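PDB 6KBC: CghA, which is a two-domain, strand-rich protein of calycin type from the fungal Diels-Alderase family and holds the ligand WK1 in a pocket. Local coordinates for residues P5-A17 with P98-G110. Numbering follows the deposited sequence.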
ATOM      1  N   PRO A   5      -1.801  24.772 -15.073  1.00 61.36           N
ATOM      2  CA  PRO A   5      -1.593  23.412 -14.573  1.00 61.27           C
ATOM      3  C   PRO A   5      -0.465  23.336 -13.545  1.00 56.36           C
ATOM      4  O   PRO A   5       0.670  23.696 -13.863  1.00 57.26           O
ATOM      5  CB  PRO A   5      -1.221  22.639 -15.836  1.00 60.43           C
ATOM      6  CG  PRO A   5      -1.981  23.321 -16.915  1.00 60.14           C
ATOM      7  CD  PRO A   5      -2.135  24.777 -16.509  1.00 69.77           C
ATOM      8  N   PHE A   6      -0.764  22.884 -12.329  1.00 55.12           N
ATOM      9  CA  PHE A   6       0.295  22.670 -11.353  1.00 46.82           C
ATOM     10  C   PHE A   6       1.236  21.600 -11.873  1.00 45.31           C
ATOM     11  O   PHE A   6       0.795  20.565 -12.373  1.00 46.74           O
ATOM     12  CB  PHE A   6      -0.279  22.251 -10.006  1.00 47.33           C
ATOM     13  CG  PHE A   6      -1.131  23.295  -9.358  1.00 42.71           C
ATOM     14  CD1 PHE A   6      -0.556  24.354  -8.681  1.00 50.13           C
ATOM     15  CD2 PHE A   6      -2.503  23.193  -9.386  1.00 44.16           C
ATOM     16  CE1 PHE A   6      -1.340  25.306  -8.077  1.00 47.00           C
ATOM     17  CE2 PHE A   6      -3.289  24.139  -8.781  1.00 44.33           C
ATOM     18  CZ  PHE A   6      -2.708  25.198  -8.129  1.00 46.08           C
ATOM     19  N   ILE A   7       2.534  21.853 -11.778  1.00 44.44           N
ATOM     20  CA  ILE A   7       3.529  20.956 -12.348  1.00 47.14           C
ATOM     21  C   ILE A   7       4.661  20.762 -11.349  1.00 48.80           C
ATOM     22  O   ILE A   7       5.257  21.734 -10.869  1.00 50.20           O
ATOM     23  CB  ILE A   7       4.072  21.477 -13.693  1.00 49.34           C
ATOM     24  CG1 ILE A   7       5.206  20.570 -14.183  1.00 49.80           C
ATOM     25  CG2 ILE A   7       4.500  22.946 -13.583  1.00 47.33           C
ATOM     26  CD1 ILE A   7       5.598  20.779 -15.633  1.00 53.19           C
ATOM     27  N   SER A   8       4.942  19.504 -11.022  1.00 46.08           N
ATOM     28  CA  SER A   8       6.140  19.117 -10.291  1.00 42.57           C
ATOM     29  C   SER A   8       6.967  18.262 -11.234  1.00 45.41           C
ATOM     30  O   SER A   8       6.612  17.109 -11.505  1.00 46.78           O
ATOM     31  CB  SER A   8       5.793  18.357  -9.011  1.00 46.60           C
ATOM     32  OG  SER A   8       6.960  17.797  -8.438  1.00 44.24           O
ATOM     33  N   LEU A   9       8.063  18.819 -11.744  1.00 47.26           N
ATOM     34  CA  LEU A   9       8.899  18.132 -12.718  1.00 45.88           C
ATOM     35  C   LEU A   9      10.298  17.957 -12.149  1.00 55.31           C
ATOM     36  O   LEU A   9      11.010  18.939 -11.912  1.00 55.47           O
ATOM     37  CB  LEU A   9       8.932  18.892 -14.045  1.00 50.58           C
ATOM     38  CG  LEU A   9       9.941  18.436 -15.099  1.00 54.67           C
ATOM     39  CD1 LEU A   9       9.656  17.013 -15.536  1.00 52.92           C
ATOM     40  CD2 LEU A   9       9.890  19.372 -16.303  1.00 60.56           C
ATOM     41  N   LEU A  10      10.680  16.703 -11.937  1.00 47.52           N
ATOM     42  CA  LEU A  10      11.969  16.324 -11.384  1.00 48.80           C
ATOM     43  C   LEU A  10      12.700  15.501 -12.430  1.00 51.47           C
ATOM     44  O   LEU A  10      12.213  14.448 -12.851  1.00 51.73           O
ATOM     45  CB  LEU A  10      11.806  15.545 -10.074  1.00 48.68           C
ATOM     46  CG  LEU A  10      11.277  16.251  -8.823  1.00 50.47           C
ATOM     47  CD1 LEU A  10       9.865  16.694  -8.983  1.00 52.32           C
ATOM     48  CD2 LEU A  10      11.354  15.289  -7.649  1.00 47.17           C
ATOM     49  N   GLN A  11      13.863  15.991 -12.841  1.00 51.54           N
ATOM     50  CA  GLN A  11      14.596  15.475 -13.986  1.00 52.83           C
ATOM     51  C   GLN A  11      16.053  15.868 -13.834  1.00 56.20           C
ATOM     52  O   GLN A  11      16.402  16.724 -13.018  1.00 58.36           O
ATOM     53  CB  GLN A  11      14.049  16.041 -15.289  1.00 56.93           C
ATOM     54  CG  GLN A  11      14.359  17.515 -15.407  1.00 59.58           C
ATOM     55  CD  GLN A  11      13.719  18.151 -16.616  1.00 60.90           C
ATOM     56  OE1 GLN A  11      13.010  17.498 -17.381  1.00 63.24           O
ATOM     57  NE2 GLN A  11      13.933  19.450 -16.773  1.00 68.13           N
ATOM     58  N   GLY A  12      16.899  15.250 -14.648  1.00 59.37           N
ATOM     59  CA  GLY A  12      18.275  15.690 -14.603  1.00 61.15           C
ATOM     60  C   GLY A  12      18.960  15.249 -13.321  1.00 62.99           C
ATOM     61  O   GLY A  12      18.586  14.260 -12.686  1.00 58.71           O
ATOM     62  N   ASP A  13      19.980  16.018 -12.928  1.00 66.97           N
ATOM     63  CA  ASP A  13      20.824  15.647 -11.796  1.00 67.45           C
ATOM     64  C   ASP A  13      20.893  16.728 -10.724  1.00 66.78           C
ATOM     65  O   ASP A  13      21.768  16.662  -9.852  1.00 68.99           O
ATOM     66  CB  ASP A  13      22.243  15.306 -12.266  1.00 68.69           C
ATOM     67  CG  ASP A  13      23.015  16.528 -12.742  1.00 74.37           C
ATOM     68  OD1 ASP A  13      22.480  17.314 -13.556  1.00 70.90           O
ATOM     69  OD2 ASP A  13      24.163  16.706 -12.278  1.00 77.94           O
ATOM     70  N   GLN A  14      20.005  17.720 -10.762  1.00 63.23           N
ATOM     71  CA  GLN A  14      19.979  18.767  -9.748  1.00 63.49           C
ATOM     72  C   GLN A  14      18.596  18.893  -9.120  1.00 60.89           C
ATOM     73  O   GLN A  14      18.213  19.974  -8.673  1.00 61.96           O
ATOM     74  CB  GLN A  14      20.424  20.111 -10.330  1.00 68.81           C
ATOM     75  CG  GLN A  14      21.797  20.107 -10.996  1.00 70.83           C
ATOM     76  CD  GLN A  14      22.938  19.980  -9.996  1.00 76.50           C
ATOM     77  OE1 GLN A  14      23.856  19.177 -10.176  1.00 79.31           O
ATOM     78  NE2 GLN A  14      22.890  20.788  -8.941  1.00 74.63           N
ATOM     79  N   PHE A  15      17.837  17.795  -9.069  1.00 58.43           N
ATOM     80  CA  PHE A  15      16.490  17.827  -8.506  1.00 58.52           C
ATOM     81  C   PHE A  15      16.489  17.717  -6.985  1.00 52.10           C
ATOM     82  O   PHE A  15      15.488  18.060  -6.347  1.00 53.77           O
ATOM     83  CB  PHE A  15      15.639  16.699  -9.109  1.00 53.32           C
ATOM     84  CG  PHE A  15      16.184  15.309  -8.860  1.00 49.82           C
ATOM     85  CD1 PHE A  15      16.057  14.705  -7.616  1.00 50.46           C
ATOM     86  CD2 PHE A  15      16.835  14.618  -9.864  1.00 52.28           C
ATOM     87  CE1 PHE A  15      16.557  13.439  -7.383  1.00 48.39           C
ATOM     88  CE2 PHE A  15      17.342  13.347  -9.636  1.00 53.47           C
ATOM     89  CZ  PHE A  15      17.202  12.759  -8.392  1.00 51.50           C
ATOM     90  N   LEU A  16      17.581  17.233  -6.402  1.00 53.86           N
ATOM     91  CA  LEU A  16      17.659  17.013  -4.966  1.00 55.02           C
ATOM     92  C   LEU A  16      17.998  18.309  -4.241  1.00 57.50           C
ATOM     93  O   LEU A  16      18.851  19.080  -4.686  1.00 60.58           O
ATOM     94  CB  LEU A  16      18.716  15.948  -4.669  1.00 51.61           C
ATOM     95  CG  LEU A  16      18.597  15.077  -3.423  1.00 53.03           C
ATOM     96  CD1 LEU A  16      17.344  14.220  -3.469  1.00 49.35           C
ATOM     97  CD2 LEU A  16      19.830  14.195  -3.322  1.00 50.65           C
ATOM     98  N   ALA A  17      17.315  18.555  -3.127  1.00 54.71           N
ATOM     99  CA  ALA A  17      17.686  19.684  -2.290  1.00 56.80           C
ATOM    100  C   ALA A  17      19.011  19.406  -1.580  1.00 60.29           C
ATOM    101  O   ALA A  17      19.470  18.263  -1.480  1.00 58.04           O
ATOM    102  CB  ALA A  17      16.594  19.985  -1.266  1.00 56.57           C
ATOM    103  N   PRO A  98      14.692   8.454 -15.325  1.00 48.85           N
ATOM    104  CA  PRO A  98      15.291   9.751 -14.982  1.00 48.31           C
ATOM    105  C   PRO A  98      14.309  10.898 -14.804  1.00 45.42           C
ATOM    106  O   PRO A  98      14.718  11.954 -14.306  1.00 47.22           O
ATOM    107  CB  PRO A  98      16.209  10.021 -16.186  1.00 52.73           C
ATOM    108  CG  PRO A  98      15.498   9.376 -17.321  1.00 53.00           C
ATOM    109  CD  PRO A  98      14.873   8.124 -16.751  1.00 49.21           C
ATOM    110  N   VAL A  99      13.044  10.741 -15.188  1.00 43.91           N
ATOM    111  CA  VAL A  99      12.064  11.818 -15.118  1.00 48.35           C
ATOM    112  C   VAL A  99      10.844  11.344 -14.345  1.00 48.58           C
ATOM    113  O   VAL A  99      10.283  10.283 -14.643  1.00 46.70           O
ATOM    114  CB  VAL A  99      11.635  12.311 -16.514  1.00 48.13           C
ATOM    115  CG1 VAL A  99      10.755  13.539 -16.383  1.00 50.44           C
ATOM    116  CG2 VAL A  99      12.844  12.636 -17.363  1.00 51.32           C
ATOM    117  N   SER A 100      10.419  12.150 -13.379  1.00 42.10           N
ATOM    118  CA  SER A 100       9.138  11.991 -12.706  1.00 43.47           C
ATOM    119  C   SER A 100       8.421  13.323 -12.732  1.00 42.74           C
ATOM    120  O   SER A 100       8.897  14.293 -12.138  1.00 45.38           O
ATOM    121  CB  SER A 100       9.302  11.524 -11.258  1.00 42.31           C
ATOM    122  OG  SER A 100       8.028  11.471 -10.634  1.00 40.27           O
ATOM    123  N   VAL A 101       7.269  13.367 -13.386  1.00 41.73           N
ATOM    124  CA  VAL A 101       6.482  14.586 -13.449  1.00 41.77           C
ATOM    125  C   VAL A 101       5.062  14.282 -13.004  1.00 40.93           C
ATOM    126  O   VAL A 101       4.459  13.298 -13.446  1.00 41.35           O
ATOM    127  CB  VAL A 101       6.512  15.218 -14.858  1.00 43.32           C
ATOM    128  CG1 VAL A 101       5.913  14.290 -15.895  1.00 43.28           C
ATOM    129  CG2 VAL A 101       5.767  16.535 -14.845  1.00 41.61           C
ATOM    130  N   VAL A 102       4.538  15.116 -12.113  1.00 38.22           N
ATOM    131  CA  VAL A 102       3.149  15.037 -11.689  1.00 38.28           C
ATOM    132  C   VAL A 102       2.499  16.383 -11.952  1.00 42.57           C
ATOM    133  O   VAL A 102       3.036  17.425 -11.561  1.00 43.03           O
ATOM    134  CB  VAL A 102       3.015  14.652 -10.207  1.00 37.56           C
ATOM    135  CG1 VAL A 102       1.538  14.585  -9.820  1.00 36.94           C
ATOM    136  CG2 VAL A 102       3.707  13.324  -9.957  1.00 37.36           C
ATOM    137  N   THR A 103       1.354  16.356 -12.616  1.00 40.29           N
ATOM    138  CA  THR A 103       0.588  17.552 -12.898  1.00 39.62           C
ATOM    139  C   THR A 103      -0.795  17.409 -12.290  1.00 41.70           C
ATOM    140  O   THR A 103      -1.344  16.309 -12.215  1.00 44.30           O
ATOM    141  CB  THR A 103       0.475  17.792 -14.405  1.00 42.75           C
ATOM    142  OG1 THR A 103      -0.322  16.753 -14.985  1.00 46.90           O
ATOM    143  CG2 THR A 103       1.851  17.780 -15.050  1.00 40.31           C
ATOM    144  N   SER A 104      -1.350  18.527 -11.842  1.00 40.68           N
ATOM    145  CA  SER A 104      -2.722  18.579 -11.364  1.00 41.28           C
ATOM    146  C   SER A 104      -3.439  19.676 -12.137  1.00 46.33           C
ATOM    147  O   SER A 104      -3.007  20.833 -12.116  1.00 43.80           O
ATOM    148  CB  SER A 104      -2.775  18.841  -9.859  1.00 37.90           C
ATOM    149  OG  SER A 104      -4.106  18.779  -9.391  1.00 38.69           O
ATOM    150  N   ASP A 105      -4.523  19.311 -12.820  1.00 47.77           N
ATOM    151  CA  ASP A 105      -5.263  20.225 -13.684  1.00 47.72           C
ATOM    152  C   ASP A 105      -6.437  20.816 -12.920  1.00 48.49           C
ATOM    153  O   ASP A 105      -7.318  20.081 -12.464  1.00 50.57           O
ATOM    154  CB  ASP A 105      -5.767  19.518 -14.942  1.00 50.88           C
ATOM    155  CG  ASP A 105      -4.646  19.068 -15.851  1.00 54.70           C
ATOM    156  OD1 ASP A 105      -3.543  19.657 -15.783  1.00 59.55           O
ATOM    157  OD2 ASP A 105      -4.875  18.131 -16.645  1.00 64.71           O
ATOM    158  N   GLY A 106      -6.466  22.141 -12.823  1.00 50.97           N
ATOM    159  CA  GLY A 106      -7.542  22.836 -12.162  1.00 50.16           C
ATOM    160  C   GLY A 106      -6.988  23.879 -11.216  1.00 48.16           C
ATOM    161  O   GLY A 106      -5.791  23.893 -10.917  1.00 49.42           O
ATOM    162  N   PRO A 107      -7.847  24.777 -10.727  1.00 44.88           N
ATOM    163  CA  PRO A 107      -7.350  25.819  -9.816  1.00 51.91           C
ATOM    164  C   PRO A 107      -6.990  25.295  -8.433  1.00 51.10           C
ATOM    165  O   PRO A 107      -6.115  25.876  -7.779  1.00 51.97           O
ATOM    166  CB  PRO A 107      -8.516  26.816  -9.766  1.00 46.62           C
ATOM    167  CG  PRO A 107      -9.725  25.953  -9.969  1.00 48.14           C
ATOM    168  CD  PRO A 107      -9.293  24.913 -10.985  1.00 45.30           C
ATOM    169  N   ASP A 108      -7.617  24.202  -7.979  1.00 47.19           N
ATOM    170  CA  ASP A 108      -7.454  23.684  -6.620  1.00 44.41           C
ATOM    171  C   ASP A 108      -6.443  22.535  -6.628  1.00 43.26           C
ATOM    172  O   ASP A 108      -6.737  21.446  -7.130  1.00 42.93           O
ATOM    173  CB  ASP A 108      -8.806  23.228  -6.072  1.00 43.49           C
ATOM    174  CG  ASP A 108      -8.768  22.921  -4.592  1.00 43.66           C
ATOM    175  OD1 ASP A 108      -7.657  22.767  -4.038  1.00 46.44           O
ATOM    176  OD2 ASP A 108      -9.852  22.823  -3.981  1.00 43.50           O
ATOM    177  N   VAL A 109      -5.268  22.766  -6.031  1.00 43.05           N
ATOM    178  CA  VAL A 109      -4.179  21.790  -6.082  1.00 44.37           C
ATOM    179  C   VAL A 109      -4.530  20.511  -5.318  1.00 41.45           C
ATOM    180  O   VAL A 109      -3.855  19.485  -5.483  1.00 41.26           O
ATOM    181  CB  VAL A 109      -2.876  22.407  -5.527  1.00 42.15           C
ATOM    182  CG1 VAL A 109      -3.020  22.746  -4.038  1.00 43.20           C
ATOM    183  CG2 VAL A 109      -1.670  21.529  -5.796  1.00 40.80           C
ATOM    184  N   GLY A 110      -5.566  20.547  -4.484  1.00 35.10           N
ATOM    185  CA  GLY A 110      -6.007  19.380  -3.755  1.00 41.93           C
ATOM    186  C   GLY A 110      -7.145  18.622  -4.384  1.00 44.65           C
ATOM    187  O   GLY A 110      -7.469  17.523  -3.929  1.00 35.95           O
TER
HETATM  188  O   HOH W   1      17.404  12.136 -13.450  1.00 53.92           O
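S8 N donates to V102 O at 2.9 Å, and V102 N returns a bond to S8 O. This reciprocal pair sits in the middle of an antiparallel ladder in which strand 6-10 runs against strand 99-105, within the calycin-type N-terminal domain; strand 113-119 flanks 99-105 on its other edge. F6 with S104 and L10 with S100 make the further hydrogen-bonded pairs, though F6 N to S104 O is weak.

S8, L10, S100, V102 and S104 lie on the same, largely buried face, where R68 hydrogen-bonds the hydroxyls of S8 and S100, and S8 OG also bonds to A38 O. On the more exposed face L9, with CG anti to the backbone N (chi1 170°), brings CD1 alongside V101 CB and V99 CG1, 3.7 Å from each, while I7 CG1 touches V101 CG2.

At the F6 end, residues 106-109 meet one face and part of the edge of the F6 ring. P107 O lies at its edge, near the ring plane, and F6 CE2 is 3.3 Å from G106 O. V109 comes over one face, its CB 3.8 Å from the ring centroid in a CH-pi contact displaced toward CE2 and CZ.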